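Local coordinates for protein OBody AM1L10 (PDB 4GN3) that is probably an engineered binding protein built on a Pyrobaculum aerophilum OB-fold domain, and grips another protein chain with a face of its beta-sheet, at residues V5-T10 with V81-V86; V43-R48 with V54-E59. One frame throughout, in Å; residues are numbered along the deposited sequence. Where two conformers were deposited one is given.

Contact 1: residues V5-T10 with V81-V86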
loop_
_atom_site.group_PDB
_atom_site.type_symbol
_atom_site.label_atom_id
_atom_site.label_comp_id
_atom_site.label_asym_id
_atom_site.label_seq_id
_atom_site.Cartn_x
_atom_site.Cartn_y
_atom_site.Cartn_z
ATOM N N VAL B 5 28.543 0.360 -9.783
ATOM C CA VAL B 5 29.045 0.484 -8.419
ATOM C C VAL B 5 27.919 1.094 -7.585
ATOM O O VAL B 5 27.212 1.991 -8.062
ATOM C CB VAL B 5 30.343 1.337 -8.350
ATOM C CG1 VAL B 5 30.108 2.764 -8.835
ATOM C CG2 VAL B 5 30.920 1.346 -6.943
ATOM N N TYR B 6 27.730 0.602 -6.363
ATOM C CA TYR B 6 26.658 1.135 -5.524
ATOM C C TYR B 6 26.967 2.576 -5.114
ATOM O O TYR B 6 28.117 2.902 -4.816
ATOM C CB TYR B 6 26.332 0.221 -4.325
ATOM C CG TYR B 6 27.332 0.208 -3.190
ATOM C CD1 TYR B 6 27.342 1.223 -2.226
ATOM C CD2 TYR B 6 28.237 -0.842 -3.050
ATOM C CE1 TYR B 6 28.249 1.207 -1.174
ATOM C CE2 TYR B 6 29.144 -0.869 -1.999
ATOM C CZ TYR B 6 29.145 0.154 -1.066
ATOM O OH TYR B 6 30.042 0.128 -0.024
ATOM N N PRO B 7 25.939 3.449 -5.131
ATOM C CA PRO B 7 26.162 4.873 -4.893
ATOM C C PRO B 7 26.478 5.204 -3.444
ATOM O O PRO B 7 26.140 4.445 -2.534
ATOM C CB PRO B 7 24.829 5.510 -5.306
ATOM C CG PRO B 7 23.820 4.433 -5.097
ATOM C CD PRO B 7 24.524 3.153 -5.433
ATOM N N LYS B 8 27.142 6.337 -3.259
ATOM C CA LYS B 8 27.446 6.890 -1.954
ATOM C C LYS B 8 26.173 7.476 -1.344
ATOM O O LYS B 8 25.421 8.182 -2.014
ATOM C CB LYS B 8 28.509 7.983 -2.115
ATOM C CG LYS B 8 29.140 8.493 -0.830
ATOM C CD LYS B 8 30.250 9.492 -1.150
ATOM C CE LYS B 8 31.126 9.780 0.058
ATOM N NZ LYS B 8 30.409 10.555 1.110
ATOM N N LYS B 9 25.944 7.162 -0.075
ATOM C CA LYS B 9 24.862 7.749 0.713
ATOM C C LYS B 9 24.894 9.279 0.642
ATOM O O LYS B 9 25.944 9.895 0.843
ATOM C CB LYS B 9 25.001 7.273 2.156
ATOM C CG LYS B 9 24.098 7.935 3.178
ATOM C CD LYS B 9 24.399 7.337 4.535
ATOM C CE LYS B 9 23.693 8.070 5.656
ATOM N NZ LYS B 9 23.831 7.283 6.913
ATOM N N THR B 10 23.753 9.891 0.337
ATOM C CA THR B 10 23.681 11.355 0.278
ATOM C C THR B 10 22.941 11.943 1.476
ATOM O O THR B 10 23.246 13.047 1.918
ATOM C CB THR B 10 23.025 11.863 -1.029
ATOM O OG1 THR B 10 21.645 11.488 -1.056
ATOM C CG2 THR B 10 23.733 11.297 -2.262
ATOM N N VAL B 81 21.266 -0.114 0.028
ATOM C CA VAL B 81 21.530 1.233 -0.474
ATOM C C VAL B 81 20.432 1.471 -1.500
ATOM O O VAL B 81 20.252 0.660 -2.415
ATOM C CB VAL B 81 22.930 1.358 -1.134
ATOM C CG1 VAL B 81 23.115 2.714 -1.804
ATOM C CG2 VAL B 81 24.036 1.144 -0.112
ATOM N N ILE B 82 19.678 2.560 -1.332
ATOM C CA ILE B 82 18.573 2.869 -2.247
ATOM C C ILE B 82 18.704 4.279 -2.812
ATOM O O ILE B 82 18.878 5.244 -2.066
ATOM C CB ILE B 82 17.187 2.658 -1.587
ATOM C CG1 ILE B 82 16.980 1.165 -1.285
ATOM C CG2 ILE B 82 16.059 3.171 -2.489
ATOM C CD1 ILE B 82 15.723 0.825 -0.513
ATOM N N LYS B 83 18.638 4.364 -4.138
ATOM C CA LYS B 83 18.612 5.631 -4.848
ATOM C C LYS B 83 17.217 5.826 -5.431
ATOM O O LYS B 83 16.635 4.911 -6.019
ATOM C CB LYS B 83 19.663 5.660 -5.967
ATOM C CG LYS B 83 19.693 6.964 -6.761
ATOM C CD LYS B 83 20.529 6.848 -8.025
ATOM C CE LYS B 83 22.004 7.082 -7.736
ATOM N NZ LYS B 83 22.784 7.127 -9.003
ATOM N N GLY B 84 16.677 7.023 -5.257
ATOM C CA GLY B 84 15.371 7.342 -5.821
ATOM C C GLY B 84 15.032 8.801 -5.644
ATOM O O GLY B 84 15.863 9.585 -5.192
ATOM N N ILE B 85 13.796 9.152 -5.989
ATOM C CA ILE B 85 13.351 10.539 -5.959
ATOM C C ILE B 85 12.418 10.710 -4.771
ATOM O O ILE B 85 11.502 9.908 -4.581
ATOM C CB ILE B 85 12.593 10.921 -7.251
ATOM C CG1 ILE B 85 13.429 10.606 -8.506
ATOM C CG2 ILE B 85 12.148 12.381 -7.217
ATOM C CD1 ILE B 85 14.744 11.352 -8.611
ATOM N N VAL B 86 12.665 11.744 -3.975
ATOM C CA VAL B 86 11.790 12.046 -2.853
ATOM C C VAL B 86 10.467 12.580 -3.386
ATOM O O VAL B 86 10.439 13.426 -4.286
ATOM C CB VAL B 86 12.419 13.049 -1.866
ATOM C CG1 VAL B 86 11.459 13.323 -0.716
ATOM C CG2 VAL B 86 13.734 12.503 -1.316
#

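Contact 2: residues V43-R48 with V54-E59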
loop_
_atom_site.group_PDB
_atom_site.type_symbol
_atom_site.label_atom_id
_atom_site.label_comp_id
_atom_site.label_asym_id
_atom_site.label_seq_id
_atom_site.Cartn_x
_atom_site.Cartn_y
_atom_site.Cartn_z
ATOM N N VAL B 43 9.133 -0.897 1.222
ATOM C CA VAL B 43 10.241 -1.215 2.114
ATOM C C VAL B 43 10.579 0.034 2.925
ATOM O O VAL B 43 10.727 1.121 2.372
ATOM C CB VAL B 43 11.470 -1.811 1.366
ATOM C CG1 VAL B 43 11.802 -1.033 0.105
ATOM C CG2 VAL B 43 12.694 -1.909 2.286
ATOM N N LYS B 44 10.665 -0.118 4.241
ATOM C CA LYS B 44 11.094 0.985 5.095
ATOM C C LYS B 44 12.556 0.802 5.487
ATOM O O LYS B 44 12.962 -0.298 5.877
ATOM C CB LYS B 44 10.208 1.094 6.335
ATOM C CG LYS B 44 8.811 1.631 6.049
ATOM C CD LYS B 44 7.976 1.743 7.315
ATOM C CE LYS B 44 6.517 2.046 6.978
ATOM N NZ LYS B 44 5.703 2.266 8.203
ATOM N N VAL B 45 13.335 1.874 5.362
ATOM C CA VAL B 45 14.768 1.856 5.675
ATOM C C VAL B 45 15.058 2.749 6.889
ATOM O O VAL B 45 14.574 3.877 6.968
ATOM C CB VAL B 45 15.619 2.329 4.466
ATOM C CG1 VAL B 45 17.108 2.274 4.788
ATOM C CG2 VAL B 45 15.313 1.494 3.227
ATOM N N SER B 46 15.852 2.238 7.830
ATOM C CA SER B 46 16.315 3.021 8.979
ATOM C C SER B 46 17.843 3.051 9.006
ATOM O O SER B 46 18.492 2.162 8.459
ATOM C CB SER B 46 15.794 2.416 10.288
ATOM O OG SER B 46 14.379 2.464 10.342
ATOM N N ASP B 47 18.407 4.082 9.629
ATOM C CA ASP B 47 19.854 4.162 9.806
ATOM C C ASP B 47 20.241 4.579 11.221
ATOM O O ASP B 47 21.411 4.830 11.496
ATOM C CB ASP B 47 20.521 5.045 8.726
ATOM C CG ASP B 47 19.911 6.435 8.620
ATOM O OD1 ASP B 47 19.168 6.860 9.539
ATOM O OD2 ASP B 47 20.198 7.119 7.607
ATOM N N ARG B 48 19.249 4.646 12.111
ATOM C CA ARG B 48 19.461 4.877 13.543
ATOM C C ARG B 48 18.480 4.005 14.307
ATOM O O ARG B 48 17.402 3.713 13.802
ATOM C CB ARG B 48 19.137 6.327 13.936
ATOM C CG ARG B 48 19.971 7.435 13.323
ATOM C CD ARG B 48 19.583 8.763 13.971
ATOM N NE ARG B 48 20.086 8.868 15.345
ATOM C CZ ARG B 48 19.491 9.555 16.320
ATOM N NH1 ARG B 48 20.036 9.597 17.523
ATOM N NH2 ARG B 48 18.348 10.199 16.102
ATOM N N VAL B 54 12.167 5.456 6.623
ATOM C CA VAL B 54 11.687 6.099 5.390
ATOM C C VAL B 54 11.074 5.076 4.430
ATOM O O VAL B 54 11.637 4.000 4.195
ATOM C CB VAL B 54 12.778 6.976 4.710
ATOM C CG1 VAL B 54 13.957 6.130 4.238
ATOM C CG2 VAL B 54 12.194 7.771 3.540
ATOM N N SER B 55 9.900 5.420 3.908
ATOM C CA SER B 55 9.150 4.548 3.016
ATOM C C SER B 55 9.643 4.645 1.586
ATOM O O SER B 55 9.694 5.729 1.004
ATOM C CB SER B 55 7.661 4.900 3.049
ATOM O OG SER B 55 7.088 4.623 4.317
ATOM N N VAL B 56 9.990 3.489 1.034
ATOM C CA VAL B 56 10.356 3.359 -0.366
ATOM C C VAL B 56 9.240 2.548 -1.021
ATOM O O VAL B 56 9.011 1.389 -0.665
ATOM C CB VAL B 56 11.727 2.656 -0.529
ATOM C CG1 VAL B 56 12.082 2.494 -1.999
ATOM C CG2 VAL B 56 12.818 3.434 0.198
ATOM N N TYR B 57 8.533 3.149 -1.971
ATOM C CA TYR B 57 7.412 2.431 -2.561
ATOM C C TYR B 57 7.690 1.899 -3.955
ATOM O O TYR B 57 8.384 2.520 -4.766
ATOM C CB TYR B 57 6.120 3.250 -2.520
ATOM C CG TYR B 57 5.990 4.279 -3.611
ATOM C CD1 TYR B 57 5.299 3.988 -4.787
ATOM C CD2 TYR B 57 6.543 5.546 -3.466
ATOM C CE1 TYR B 57 5.165 4.933 -5.788
ATOM C CE2 TYR B 57 6.411 6.503 -4.461
ATOM C CZ TYR B 57 5.724 6.189 -5.617
ATOM O OH TYR B 57 5.594 7.127 -6.610
ATOM N N LEU B 58 7.126 0.732 -4.216
ATOM C CA LEU B 58 7.181 0.118 -5.537
ATOM C C LEU B 58 5.735 -0.040 -5.980
ATOM O O LEU B 58 4.890 -0.500 -5.204
ATOM C CB LEU B 58 7.900 -1.236 -5.500
ATOM C CG LEU B 58 9.414 -1.209 -5.209
ATOM C CD1 LEU B 58 9.705 -0.893 -3.748
ATOM C CD2 LEU B 58 10.029 -2.548 -5.585
ATOM N N GLU B 59 5.459 0.376 -7.210
ATOM C CA GLU B 59 4.104 0.379 -7.749
ATOM C C GLU B 59 4.135 -0.248 -9.131
ATOM O O GLU B 59 4.919 0.183 -9.992
ATOM C CB GLU B 59 3.569 1.816 -7.813
ATOM C CG GLU B 59 2.196 1.946 -8.460
ATOM C CD GLU B 59 1.775 3.390 -8.686
ATOM O OE1 GLU B 59 2.368 4.302 -8.070
ATOM O OE2 GLU B 59 0.836 3.609 -9.481
#

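Contact 1: residues V5-T10 with V81-V86
P7 lays its ring against V81, with CG 3.8 Å from V81 CG1, and the two side chains run antiparallel as they pass. The same methyl also meets the backbone: V81 CG1 lies 3.6 Å from P7 O, so ring and carbonyl meet it from one side. The other branch of V81 is used as well, its CG2 reaching CD1 of Y6 at 3.9 Å. The tyrosine stands roughly square to the valine, the methyl coming up obliquely to its ring. V81 can serve both neighbours because its CG1 stands anti to the backbone N (chi1 173°) and its CG2 anti to the carbonyl carbon. Two residues on, K83 starts out extended and then bends at chi3 (-84°), which brings its CE to 4.0 Å from P7 CB, while its NZ goes on to a long, weak ion pair with E105. No hydrogen bond links the two segments; the contact is apolar and small. The irregular N-terminal segment thus runs over the outer side of strand 79-88 of the OB-fold barrel, with Y6 also touching W107 and L109 of strand 105-110, and P7 and V81 both touching V26 of strand 24-36.

Contact 2: residues V43-R48 with V54-E59
V43 and V56 stand shoulder to shoulder on the buried face, where V43 CG1 fits over V56 CB at 3.7 Å. With chi1 at 45°, CG1 of V43 lies between the backbone N and the carbonyl carbon, turned towards the neighbouring strand. V56 CB in turn sits 3.4 Å from V43 O. At the next hydrogen-bonded pair V45 and V54 meet more loosely, V45 CB lying 4.2 Å from V54 CG1, and that same CG1 rests 3.6 Å from V45 O. Diagonally between the pairs, V45 CG2 reaches V56 CG2 at 4.4 Å. On the other face K44 and S55 make the non-hydrogen-bonded pair: the extended lysine passes the serine, with K44 CE 3.7 Å from S55 OG, and its NZ hydrogen-bonds to the backbone of another protein chain. Hydrogen bonds in both directions tie V43 to V56 and V45 to V54; the V56 N to V43 O bond measures 2.8 Å. Between the pairs, K44 CA makes a CA-H...O contact of 3.2 Å with V54 O. This is the beta hairpin of strands 40-46 and 54-59 in the OB-fold sheet, flanked by strand 24-36 on one side and strand 99-103 on the other; F71 of helix 65-73 packs on V43 and L58.

Contacts 1 and 2 both reach the same curled beta-sheet, their centres about 12 Å apart, and I82 joins them. While V81 and K83 turn towards the N-terminal segment 5-10, I82 points away from it into the core, where its CD1 lies 3.8 Å from V45 CG2 and 4.0 Å from V56 CG2. The valine face of contact 2 is thus closed in part by the inner side of strand 79-88, across the interior of the OB-fold barrel. A second link is slight: K9 NZ comes to 3.7 Å from D47 OD2, a long and weak charge pairing. The other protein chain distinguishes them: it lies against K44, S55, Y57 and E59 in contact 2 and touches neither segment of contact 1.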